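PDB 5D2E: MlnE from Bacillus amyloliquefaciens subsp. plantarum, which probably reduces beta-keto intermediates of macrolactin assembly with NADPH, this chain being the N-terminal, B-type ketoreductase part of a much longer polyketide synthase. Local coordinates for residues Phe403-Ser408 against Gly442-Ile447; Pro383-Thr388 against Asn425-Gly430. All blocks are in the same frame, centred on the assembly; numbering follows the deposited sequence.

Contact 1 of 2, residues Phe403-Ser408 against Gly442-Ile447; sequences FVMFSS and GKTLSI. With NAP (NADP nicotinamide-adenine-dinucleotide phosphate), chain B.
Met405 is held by the neighbouring strand through both its N-H and its C=O: its N donates to Leu445 O at 2.8 Å, and its O takes the N-H of Ile447 at 2.9 Å. Before it, Phe403 N reaches Lys443 O and Leu445 N returns to Phe403 O; beyond it, the bond from Ser407 N to Ile447 O is weak, bent to 129° at the hydrogen. On one face Val404 CG1 meets Ile447 CD1 at 4.0 Å. On the other, the bend at chi3 of Met405 (-79°) swings CE back over Leu445 O, 3.7 Å away, while Ser446 OG sits 3.2 Å from Ser407 CB. The two strands run parallel, 5° apart, as in the beta-alpha-beta crossovers of Rossmann-type folds such as this KR domain, with helix 419-437 as the connection. Helix 477-488 packs on the face of Val404, Leu445 and Ile447, and helix 419-437 on that of Met405. Asp429 of the latter helix is the polar partner of both serine hydroxyls, Ser446 OG and Ser407 OG. At the strand's C-terminal end Ser407 O lies 3.2 Å from nicotinamide C6N of NADP, and Ser408 OG bonds to Ser410.

Contact 2 of 2, residues Pro383-Thr388 against Asn425-Gly430; sequences PKVFGT and NGCMDG. With NAP (NADP nicotinamide-adenine-dinucleotide phosphate), chain B.
The NADP site of the ketoreductase is built here from the residues just ahead of Phe386 and from helix 419-437, which meet through Lys384 and Asn425. Lys384 runs extended as far as CE, then turns at chi4 (-68°) to bring NZ within 3.0 Å of Asn425 OD1; the donor is tilted 23° from the amide plane. NZ also donates to O3D of the nicotinamide ribose at 2.7 Å, and more weakly to O2D. Asn425 ND2 bonds to Tyr421 O one helical turn back, which fixes the amide's rotation and leaves OD1 facing the lysine. Met428 crosses the lysine obliquely, with SD 3.9 Å from Lys384 CG and CE 3.6 Å from Lys384 NZ at its charged end. Behind it, Thr388 OG1 donates to Lys384 O at 2.7 Å, coming from above the carbonyl plane, 50° out of it, while Met428 CG packs 3.3 Å from the same oxygen. Val385 CG2 against Cys427 CB, 3.9 Å apart, completes the apolar side. Lys384 ahead of Tyr421, and Asn425 four residues after that tyrosine, fit the order seen in polyketide synthase KR domains, where lysine and asparagine have swapped places relative to classical short-chain dehydrogenases.

In the fold
Contacts 1 and 2 lie with their centres about 10 Å apart, and their segments alternate along the chain: helix 386-394 leads to strand 402-408, then to helix 419-437 and strand 443-453. Asp429 joins them, its OD1 lying 2.6 Å from Ser446 OG and 2.8 Å from Ser407 OG, so one carboxylate oxygen of the helix spans both strands. Nearer the cofactor, Phe406 O of contact 1 comes within 2.9 Å of Lys384 NZ and 3.3 Å of Met428 CE, both of contact 2. Both contacts border NADP, contact 1 at the nicotinamide and contact 2 at its ribose; Tyr421 of helix 419-437 hydrogen-bonds to the same cofactor.

Contact 1 of 2, residues Phe403-Ser408 against Gly442-Ile447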
ATOM      1  N   PHE A 403      11.326 -12.562   3.542  1.00 26.36           N
ATOM      2  CA  PHE A 403      10.850 -11.803   2.354  1.00 26.96           C
ATOM      3  C   PHE A 403      10.391 -10.500   2.969  1.00 26.15           C
ATOM      4  O   PHE A 403       9.356 -10.470   3.652  1.00 26.68           O
ATOM      5  CB  PHE A 403       9.696 -12.571   1.668  1.00 25.23           C
ATOM      6  CG  PHE A 403       9.207 -11.963   0.361  1.00 25.79           C
ATOM      7  CD1 PHE A 403       8.367 -10.878   0.365  1.00 27.21           C
ATOM      8  CD2 PHE A 403       9.530 -12.524  -0.860  1.00 26.59           C
ATOM      9  CE1 PHE A 403       7.891 -10.348  -0.823  1.00 27.93           C
ATOM     10  CE2 PHE A 403       9.036 -12.018  -2.056  1.00 27.85           C
ATOM     11  CZ  PHE A 403       8.202 -10.937  -2.040  1.00 25.60           C
ATOM     12  N   VAL A 404      11.187  -9.444   2.795  1.00 24.63           N
ATOM     13  CA  VAL A 404      10.969  -8.179   3.468  1.00 26.23           C
ATOM     14  C   VAL A 404      10.753  -7.083   2.443  1.00 27.38           C
ATOM     15  O   VAL A 404      11.553  -6.920   1.544  1.00 29.47           O
ATOM     16  CB  VAL A 404      12.113  -7.763   4.418  1.00 26.53           C
ATOM     17  CG1 VAL A 404      11.790  -6.436   5.102  1.00 27.92           C
ATOM     18  CG2 VAL A 404      12.385  -8.856   5.477  1.00 29.07           C
ATOM     19  N   MET A 405       9.614  -6.417   2.548  1.00 24.92           N
ATOM     20  CA  MET A 405       9.247  -5.326   1.680  1.00 24.42           C
ATOM     21  C   MET A 405       9.539  -3.965   2.365  1.00 26.67           C
ATOM     22  O   MET A 405       9.109  -3.677   3.494  1.00 26.64           O
ATOM     23  CB  MET A 405       7.788  -5.489   1.306  1.00 25.76           C
ATOM     24  CG  MET A 405       7.562  -6.726   0.425  1.00 28.22           C
ATOM     25  SD  MET A 405       5.815  -7.186   0.403  1.00 31.90           S
ATOM     26  CE  MET A 405       5.833  -8.004   1.978  1.00 32.02           C
ATOM     27  N   PHE A 406      10.261  -3.097   1.643  1.00 25.78           N
ATOM     28  CA  PHE A 406      10.563  -1.704   2.128  1.00 25.71           C
ATOM     29  C   PHE A 406       9.438  -0.793   1.690  1.00 25.50           C
ATOM     30  O   PHE A 406       9.408  -0.270   0.553  1.00 27.96           O
ATOM     31  CB  PHE A 406      11.932  -1.240   1.592  1.00 27.47           C
ATOM     32  CG  PHE A 406      13.138  -1.830   2.339  1.00 28.73           C
ATOM     33  CD1 PHE A 406      13.011  -2.843   3.306  1.00 31.18           C
ATOM     34  CD2 PHE A 406      14.403  -1.369   2.094  1.00 33.40           C
ATOM     35  CE1 PHE A 406      14.083  -3.342   4.018  1.00 34.70           C
ATOM     36  CE2 PHE A 406      15.497  -1.883   2.810  1.00 34.62           C
ATOM     37  CZ  PHE A 406      15.342  -2.851   3.771  1.00 34.26           C
ATOM     38  N   SER A 407       8.459  -0.673   2.579  1.00 26.92           N
ATOM     39  CA  SER A 407       7.295   0.116   2.321  1.00 27.31           C
ATOM     40  C   SER A 407       7.546   1.531   2.882  1.00 28.62           C
ATOM     41  O   SER A 407       8.683   1.899   3.195  1.00 29.78           O
ATOM     42  CB  SER A 407       6.081  -0.600   2.938  1.00 27.58           C
ATOM     43  OG  SER A 407       4.880   0.042   2.549  1.00 28.42           O
ATOM     44  N   SER A 408       6.502   2.333   2.990  1.00 28.20           N
ATOM     45  CA  SER A 408       6.617   3.702   3.337  1.00 28.65           C
ATOM     46  C   SER A 408       5.508   4.056   4.267  1.00 28.85           C
ATOM     47  O   SER A 408       4.371   3.585   4.148  1.00 26.84           O
ATOM     48  CB  SER A 408       6.548   4.566   2.047  1.00 28.95           C
ATOM     49  OG  SER A 408       6.379   5.933   2.367  1.00 29.19           O
ATOM     50  N   GLY A 442       9.312 -19.071   6.084  1.00 30.49           N
ATOM     51  CA  GLY A 442      10.078 -17.973   6.613  1.00 33.84           C
ATOM     52  C   GLY A 442       9.249 -16.757   7.028  1.00 33.22           C
ATOM     53  O   GLY A 442       8.028 -16.821   7.087  1.00 31.15           O
ATOM     54  N   LYS A 443       9.942 -15.669   7.310  1.00 30.95           N
ATOM     55  CA  LYS A 443       9.355 -14.460   7.824  1.00 32.05           C
ATOM     56  C   LYS A 443       8.925 -13.582   6.642  1.00 30.83           C
ATOM     57  O   LYS A 443       9.673 -13.467   5.641  1.00 34.06           O
ATOM     58  CB  LYS A 443      10.332 -13.725   8.737  1.00 35.48           C
ATOM     59  CG  LYS A 443       9.738 -12.415   9.254  1.00 40.37           C
ATOM     60  CD  LYS A 443      10.066 -12.049  10.684  1.00 48.44           C
ATOM     61  CE  LYS A 443       9.111 -11.002  11.226  1.00 45.15           C
ATOM     62  NZ  LYS A 443       7.756 -11.396  11.673  1.00 47.80           N
ATOM     63  N   THR A 444       7.691 -13.106   6.708  1.00 27.00           N
ATOM     64  CA  THR A 444       7.148 -12.133   5.767  1.00 25.61           C
ATOM     65  C   THR A 444       6.969 -10.833   6.539  1.00 27.21           C
ATOM     66  O   THR A 444       6.398 -10.824   7.614  1.00 27.63           O
ATOM     67  CB  THR A 444       5.790 -12.611   5.222  1.00 26.84           C
ATOM     68  OG1 THR A 444       6.047 -13.677   4.335  1.00 30.93           O
ATOM     69  CG2 THR A 444       5.096 -11.519   4.433  1.00 30.15           C
ATOM     70  N   LEU A 445       7.501  -9.710   6.004  1.00 27.30           N
ATOM     71  CA  LEU A 445       7.375  -8.459   6.716  1.00 27.37           C
ATOM     72  C   LEU A 445       7.377  -7.301   5.723  1.00 25.60           C
ATOM     73  O   LEU A 445       8.150  -7.307   4.762  1.00 26.65           O
ATOM     74  CB  LEU A 445       8.556  -8.295   7.638  1.00 30.87           C
ATOM     75  CG  LEU A 445       8.703  -6.965   8.342  1.00 29.55           C
ATOM     76  CD1 LEU A 445       7.577  -6.686   9.308  1.00 29.74           C
ATOM     77  CD2 LEU A 445      10.016  -6.877   9.095  1.00 35.39           C
ATOM     78  N   SER A 446       6.466  -6.357   5.936  1.00 25.64           N
ATOM     79  CA  SER A 446       6.487  -5.106   5.260  1.00 25.08           C
ATOM     80  C   SER A 446       6.783  -4.070   6.318  1.00 25.95           C
ATOM     81  O   SER A 446       6.082  -4.015   7.322  1.00 26.70           O
ATOM     82  CB  SER A 446       5.112  -4.770   4.620  1.00 25.26           C
ATOM     83  OG  SER A 446       5.185  -3.550   3.822  1.00 29.08           O
ATOM     84  N   ILE A 447       7.801  -3.217   6.055  1.00 25.65           N
ATOM     85  CA  ILE A 447       8.158  -2.142   6.967  1.00 25.78           C
ATOM     86  C   ILE A 447       7.784  -0.773   6.394  1.00 24.17           C
ATOM     87  O   ILE A 447       8.271  -0.416   5.321  1.00 26.59           O
ATOM     88  CB  ILE A 447       9.671  -2.125   7.268  1.00 27.88           C
ATOM     89  CG1 ILE A 447      10.115  -3.456   7.825  1.00 30.32           C
ATOM     90  CG2 ILE A 447       9.987  -0.966   8.209  1.00 30.35           C
ATOM     91  CD1 ILE A 447      11.641  -3.659   7.910  1.00 31.17           C
TER
HETATM   92  PA  NAP B 601      16.700   4.802  -4.409  1.00 37.79           P
HETATM   93  O1A NAP B 601      18.162   5.124  -3.998  1.00 39.96           O
HETATM   94  O2A NAP B 601      16.051   5.373  -5.657  1.00 38.21           O
HETATM   95  O5B NAP B 601      16.739   3.208  -4.617  1.00 34.52           O
HETATM   96  C5B NAP B 601      15.629   2.561  -5.227  1.00 34.33           C
HETATM   97  C4B NAP B 601      16.261   1.680  -6.276  1.00 32.59           C
HETATM   98  O4B NAP B 601      15.197   0.974  -6.950  1.00 31.32           O
HETATM   99  C3B NAP B 601      17.032   2.439  -7.391  1.00 37.75           C
HETATM  100  O3B NAP B 601      18.435   2.165  -7.307  1.00 36.49           O
HETATM  101  C2B NAP B 601      16.474   1.859  -8.701  1.00 34.25           C
HETATM  102  O2B NAP B 601      17.501   1.579  -9.611  1.00 33.34           O
HETATM  103  C1B NAP B 601      15.706   0.607  -8.214  1.00 32.37           C
HETATM  104  N9A NAP B 601      14.559   0.247  -9.037  1.00 33.48           N
HETATM  105  C8A NAP B 601      13.474   1.040  -9.385  1.00 32.99           C
HETATM  106  N7A NAP B 601      12.616   0.364 -10.227  1.00 31.38           N
HETATM  107  C5A NAP B 601      13.111  -0.884 -10.353  1.00 31.69           C
HETATM  108  C6A NAP B 601      12.730  -2.078 -11.072  1.00 31.87           C
HETATM  109  N6A NAP B 601      11.557  -2.044 -11.786  1.00 36.22           N
HETATM  110  N1A NAP B 601      13.592  -3.191 -11.029  1.00 29.97           N
HETATM  111  C2A NAP B 601      14.724  -3.152 -10.301  1.00 33.64           C
HETATM  112  N3A NAP B 601      15.141  -2.061  -9.602  1.00 35.38           N
HETATM  113  C4A NAP B 601      14.409  -0.942  -9.598  1.00 32.23           C
HETATM  114  O3  NAP B 601      15.683   5.075  -3.164  1.00 39.12           O
HETATM  115  PN  NAP B 601      15.954   4.754  -1.596  1.00 41.92           P
HETATM  116  O1N NAP B 601      15.933   6.046  -0.799  1.00 44.91           O
HETATM  117  O2N NAP B 601      17.037   3.706  -1.576  1.00 40.25           O
HETATM  118  O5D NAP B 601      14.641   3.962  -1.085  1.00 47.23           O
HETATM  119  C5D NAP B 601      14.631   2.528  -1.344  1.00 47.29           C
HETATM  120  C4D NAP B 601      13.287   1.887  -0.970  1.00 45.78           C
HETATM  121  O4D NAP B 601      12.873   2.234   0.344  1.00 42.29           O
HETATM  122  C3D NAP B 601      12.197   2.405  -1.917  1.00 46.67           C
HETATM  123  O3D NAP B 601      11.384   1.317  -2.316  1.00 40.74           O
HETATM  124  C2D NAP B 601      11.437   3.442  -1.110  1.00 49.10           C
HETATM  125  O2D NAP B 601      10.061   3.598  -1.561  1.00 49.66           O
HETATM  126  C1D NAP B 601      11.607   2.957   0.358  1.00 46.46           C
HETATM  127  N1N NAP B 601      11.550   4.116   1.285  1.00 48.81           N
HETATM  128  C2N NAP B 601      12.606   5.005   1.389  1.00 47.89           C
HETATM  129  C3N NAP B 601      12.608   6.125   2.240  1.00 47.03           C
HETATM  130  C7N NAP B 601      13.818   7.094   2.345  1.00 50.30           C
HETATM  131  O7N NAP B 601      13.754   8.103   3.054  1.00 41.04           O
HETATM  132  N7N NAP B 601      14.980   6.884   1.709  1.00 47.65           N
HETATM  133  C4N NAP B 601      11.447   6.353   2.993  1.00 41.10           C
HETATM  134  C5N NAP B 601      10.361   5.478   2.855  1.00 45.13           C
HETATM  135  C6N NAP B 601      10.436   4.350   2.015  1.00 47.13           C
HETATM  136  P2B NAP B 601      17.297   1.503 -11.240  1.00 36.08           P
HETATM  137  O1X NAP B 601      16.752   2.837 -11.733  1.00 36.16           O
HETATM  138  O2X NAP B 601      18.709   1.136 -11.798  1.00 36.27           O
HETATM  139  O3X NAP B 601      16.293   0.407 -11.466  1.00 39.49           O

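Contact 2 of 2, residues Pro383-Thr388 against Asn425-Gly430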
ATOM      1  N   PRO A 383       7.203  -1.328  -9.649  1.00 27.89           N
ATOM      2  CA  PRO A 383       8.062  -2.222  -8.872  1.00 27.87           C
ATOM      3  C   PRO A 383       7.479  -2.791  -7.584  1.00 30.25           C
ATOM      4  O   PRO A 383       7.911  -3.860  -7.108  1.00 29.23           O
ATOM      5  CB  PRO A 383       9.263  -1.350  -8.527  1.00 28.00           C
ATOM      6  CG  PRO A 383       8.769   0.071  -8.644  1.00 28.57           C
ATOM      7  CD  PRO A 383       7.724   0.046  -9.697  1.00 28.42           C
ATOM      8  N   LYS A 384       6.560  -2.040  -6.993  1.00 28.35           N
ATOM      9  CA  LYS A 384       5.995  -2.339  -5.681  1.00 27.14           C
ATOM     10  C   LYS A 384       4.671  -3.136  -5.786  1.00 26.06           C
ATOM     11  O   LYS A 384       4.291  -3.834  -4.878  1.00 24.93           O
ATOM     12  CB  LYS A 384       5.794  -1.031  -4.917  1.00 27.15           C
ATOM     13  CG  LYS A 384       7.088  -0.457  -4.360  1.00 25.80           C
ATOM     14  CD  LYS A 384       6.940   0.896  -3.828  1.00 27.94           C
ATOM     15  CE  LYS A 384       8.266   1.465  -3.307  1.00 30.31           C
ATOM     16  NZ  LYS A 384       8.739   0.761  -2.109  1.00 28.60           N
ATOM     17  N   VAL A 385       3.936  -2.981  -6.878  1.00 27.76           N
ATOM     18  CA  VAL A 385       2.726  -3.804  -7.098  1.00 25.83           C
ATOM     19  C   VAL A 385       3.111  -5.052  -7.863  1.00 28.51           C
ATOM     20  O   VAL A 385       3.214  -6.116  -7.269  1.00 28.36           O
ATOM     21  CB  VAL A 385       1.592  -3.010  -7.703  1.00 26.60           C
ATOM     22  CG1 VAL A 385       0.384  -3.936  -7.995  1.00 28.90           C
ATOM     23  CG2 VAL A 385       1.229  -1.881  -6.774  1.00 26.64           C
ATOM     24  N   PHE A 386       3.448  -4.916  -9.139  1.00 27.82           N
ATOM     25  CA  PHE A 386       3.797  -6.083  -9.959  1.00 25.22           C
ATOM     26  C   PHE A 386       5.094  -6.729  -9.539  1.00 28.25           C
ATOM     27  O   PHE A 386       5.193  -7.966  -9.433  1.00 28.05           O
ATOM     28  CB  PHE A 386       3.873  -5.681 -11.425  1.00 27.62           C
ATOM     29  CG  PHE A 386       2.556  -5.323 -11.998  1.00 28.09           C
ATOM     30  CD1 PHE A 386       1.708  -6.326 -12.440  1.00 27.75           C
ATOM     31  CD2 PHE A 386       2.147  -4.016 -12.085  1.00 28.23           C
ATOM     32  CE1 PHE A 386       0.504  -6.020 -12.990  1.00 30.43           C
ATOM     33  CE2 PHE A 386       0.925  -3.697 -12.662  1.00 28.55           C
ATOM     34  CZ  PHE A 386       0.094  -4.719 -13.086  1.00 26.93           C
ATOM     35  N   GLY A 387       6.099  -5.910  -9.251  1.00 26.18           N
ATOM     36  CA  GLY A 387       7.420  -6.441  -8.890  1.00 29.68           C
ATOM     37  C   GLY A 387       7.390  -7.339  -7.673  1.00 27.81           C
ATOM     38  O   GLY A 387       7.942  -8.426  -7.679  1.00 27.67           O
ATOM     39  N   THR A 388       6.722  -6.863  -6.639  1.00 26.20           N
ATOM     40  CA  THR A 388       6.557  -7.638  -5.424  1.00 26.24           C
ATOM     41  C   THR A 388       5.942  -9.002  -5.726  1.00 27.52           C
ATOM     42  O   THR A 388       6.404 -10.031  -5.214  1.00 27.31           O
ATOM     43  CB  THR A 388       5.676  -6.867  -4.455  1.00 27.02           C
ATOM     44  OG1 THR A 388       6.225  -5.575  -4.223  1.00 26.42           O
ATOM     45  CG2 THR A 388       5.565  -7.583  -3.132  1.00 28.09           C
ATOM     46  N   ASN A 425       2.884   1.258  -1.965  1.00 26.02           N
ATOM     47  CA  ASN A 425       3.443   0.771  -0.758  1.00 25.34           C
ATOM     48  C   ASN A 425       2.355   0.031   0.033  1.00 25.41           C
ATOM     49  O   ASN A 425       2.606  -1.036   0.588  1.00 25.64           O
ATOM     50  CB  ASN A 425       4.065   1.899   0.030  1.00 27.47           C
ATOM     51  CG  ASN A 425       5.452   2.277  -0.551  1.00 27.23           C
ATOM     52  OD1 ASN A 425       6.387   1.501  -0.460  1.00 27.98           O
ATOM     53  ND2 ASN A 425       5.530   3.419  -1.228  1.00 28.69           N
ATOM     54  N   GLY A 426       1.130   0.572   0.020  1.00 24.37           N
ATOM     55  CA  GLY A 426       0.024  -0.032   0.758  1.00 24.80           C
ATOM     56  C   GLY A 426      -0.303  -1.404   0.192  1.00 26.94           C
ATOM     57  O   GLY A 426      -0.727  -2.310   0.938  1.00 25.57           O
ATOM     58  N   CYS A 427      -0.069  -1.578  -1.103  1.00 25.25           N
ATOM     59  CA  CYS A 427      -0.237  -2.856  -1.743  1.00 25.74           C
ATOM     60  C   CYS A 427       0.741  -3.940  -1.195  1.00 28.30           C
ATOM     61  O   CYS A 427       0.300  -5.041  -0.876  1.00 26.79           O
ATOM     62  CB  CYS A 427      -0.184  -2.684  -3.216  1.00 32.31           C
ATOM     63  SG  CYS A 427      -0.532  -4.207  -4.049  1.00 40.98           S
ATOM     64  N   MET A 428       2.007  -3.610  -1.002  1.00 25.40           N
ATOM     65  CA  MET A 428       2.921  -4.504  -0.312  1.00 25.77           C
ATOM     66  C   MET A 428       2.474  -4.846   1.079  1.00 24.47           C
ATOM     67  O   MET A 428       2.606  -5.981   1.503  1.00 25.93           O
ATOM     68  CB  MET A 428       4.351  -3.917  -0.256  1.00 26.90           C
ATOM     69  CG  MET A 428       4.889  -3.630  -1.616  1.00 27.15           C
ATOM     70  SD  MET A 428       6.648  -3.338  -1.788  1.00 27.43           S
ATOM     71  CE  MET A 428       6.912  -1.949  -0.686  1.00 29.35           C
ATOM     72  N   ASP A 429       2.009  -3.847   1.826  1.00 26.74           N
ATOM     73  CA  ASP A 429       1.558  -4.052   3.157  1.00 24.38           C
ATOM     74  C   ASP A 429       0.439  -5.152   3.221  1.00 27.29           C
ATOM     75  O   ASP A 429       0.493  -6.057   4.084  1.00 26.19           O
ATOM     76  CB  ASP A 429       1.016  -2.789   3.801  1.00 27.23           C
ATOM     77  CG  ASP A 429       2.023  -1.627   3.849  1.00 28.44           C
ATOM     78  OD1 ASP A 429       3.236  -1.841   3.726  1.00 27.71           O
ATOM     79  OD2 ASP A 429       1.542  -0.497   4.079  1.00 29.40           O
ATOM     80  N   GLY A 430      -0.529  -5.069   2.312  1.00 27.04           N
ATOM     81  CA  GLY A 430      -1.584  -6.074   2.196  1.00 27.14           C
ATOM     82  C   GLY A 430      -1.115  -7.411   1.601  1.00 26.27           C
ATOM     83  O   GLY A 430      -1.628  -8.485   1.984  1.00 26.61           O
TER
HETATM   84  PA  NAP B 601      16.700   4.802  -4.409  1.00 37.79           P
HETATM   85  O1A NAP B 601      18.162   5.124  -3.998  1.00 39.96           O
HETATM   86  O2A NAP B 601      16.051   5.373  -5.657  1.00 38.21           O
HETATM   87  O5B NAP B 601      16.739   3.208  -4.617  1.00 34.52           O
HETATM   88  C5B NAP B 601      15.629   2.561  -5.227  1.00 34.33           C
HETATM   89  C4B NAP B 601      16.261   1.680  -6.276  1.00 32.59           C
HETATM   90  O4B NAP B 601      15.197   0.974  -6.950  1.00 31.32           O
HETATM   91  C3B NAP B 601      17.032   2.439  -7.391  1.00 37.75           C
HETATM   92  O3B NAP B 601      18.435   2.165  -7.307  1.00 36.49           O
HETATM   93  C2B NAP B 601      16.474   1.859  -8.701  1.00 34.25           C
HETATM   94  O2B NAP B 601      17.501   1.579  -9.611  1.00 33.34           O
HETATM   95  C1B NAP B 601      15.706   0.607  -8.214  1.00 32.37           C
HETATM   96  N9A NAP B 601      14.559   0.247  -9.037  1.00 33.48           N
HETATM   97  C8A NAP B 601      13.474   1.040  -9.385  1.00 32.99           C
HETATM   98  N7A NAP B 601      12.616   0.364 -10.227  1.00 31.38           N
HETATM   99  C5A NAP B 601      13.111  -0.884 -10.353  1.00 31.69           C
HETATM  100  C6A NAP B 601      12.730  -2.078 -11.072  1.00 31.87           C
HETATM  101  N6A NAP B 601      11.557  -2.044 -11.786  1.00 36.22           N
HETATM  102  N1A NAP B 601      13.592  -3.191 -11.029  1.00 29.97           N
HETATM  103  C2A NAP B 601      14.724  -3.152 -10.301  1.00 33.64           C
HETATM  104  N3A NAP B 601      15.141  -2.061  -9.602  1.00 35.38           N
HETATM  105  C4A NAP B 601      14.409  -0.942  -9.598  1.00 32.23           C
HETATM  106  O3  NAP B 601      15.683   5.075  -3.164  1.00 39.12           O
HETATM  107  PN  NAP B 601      15.954   4.754  -1.596  1.00 41.92           P
HETATM  108  O1N NAP B 601      15.933   6.046  -0.799  1.00 44.91           O
HETATM  109  O2N NAP B 601      17.037   3.706  -1.576  1.00 40.25           O
HETATM  110  O5D NAP B 601      14.641   3.962  -1.085  1.00 47.23           O
HETATM  111  C5D NAP B 601      14.631   2.528  -1.344  1.00 47.29           C
HETATM  112  C4D NAP B 601      13.287   1.887  -0.970  1.00 45.78           C
HETATM  113  O4D NAP B 601      12.873   2.234   0.344  1.00 42.29           O
HETATM  114  C3D NAP B 601      12.197   2.405  -1.917  1.00 46.67           C
HETATM  115  O3D NAP B 601      11.384   1.317  -2.316  1.00 40.74           O
HETATM  116  C2D NAP B 601      11.437   3.442  -1.110  1.00 49.10           C
HETATM  117  O2D NAP B 601      10.061   3.598  -1.561  1.00 49.66           O
HETATM  118  C1D NAP B 601      11.607   2.957   0.358  1.00 46.46           C
HETATM  119  N1N NAP B 601      11.550   4.116   1.285  1.00 48.81           N
HETATM  120  C2N NAP B 601      12.606   5.005   1.389  1.00 47.89           C
HETATM  121  C3N NAP B 601      12.608   6.125   2.240  1.00 47.03           C
HETATM  122  C7N NAP B 601      13.818   7.094   2.345  1.00 50.30           C
HETATM  123  O7N NAP B 601      13.754   8.103   3.054  1.00 41.04           O
HETATM  124  N7N NAP B 601      14.980   6.884   1.709  1.00 47.65           N
HETATM  125  C4N NAP B 601      11.447   6.353   2.993  1.00 41.10           C
HETATM  126  C5N NAP B 601      10.361   5.478   2.855  1.00 45.13           C
HETATM  127  C6N NAP B 601      10.436   4.350   2.015  1.00 47.13           C
HETATM  128  P2B NAP B 601      17.297   1.503 -11.240  1.00 36.08           P
HETATM  129  O1X NAP B 601      16.752   2.837 -11.733  1.00 36.16           O
HETATM  130  O2X NAP B 601      18.709   1.136 -11.798  1.00 36.27           O
HETATM  131  O3X NAP B 601      16.293   0.407 -11.466  1.00 39.49           O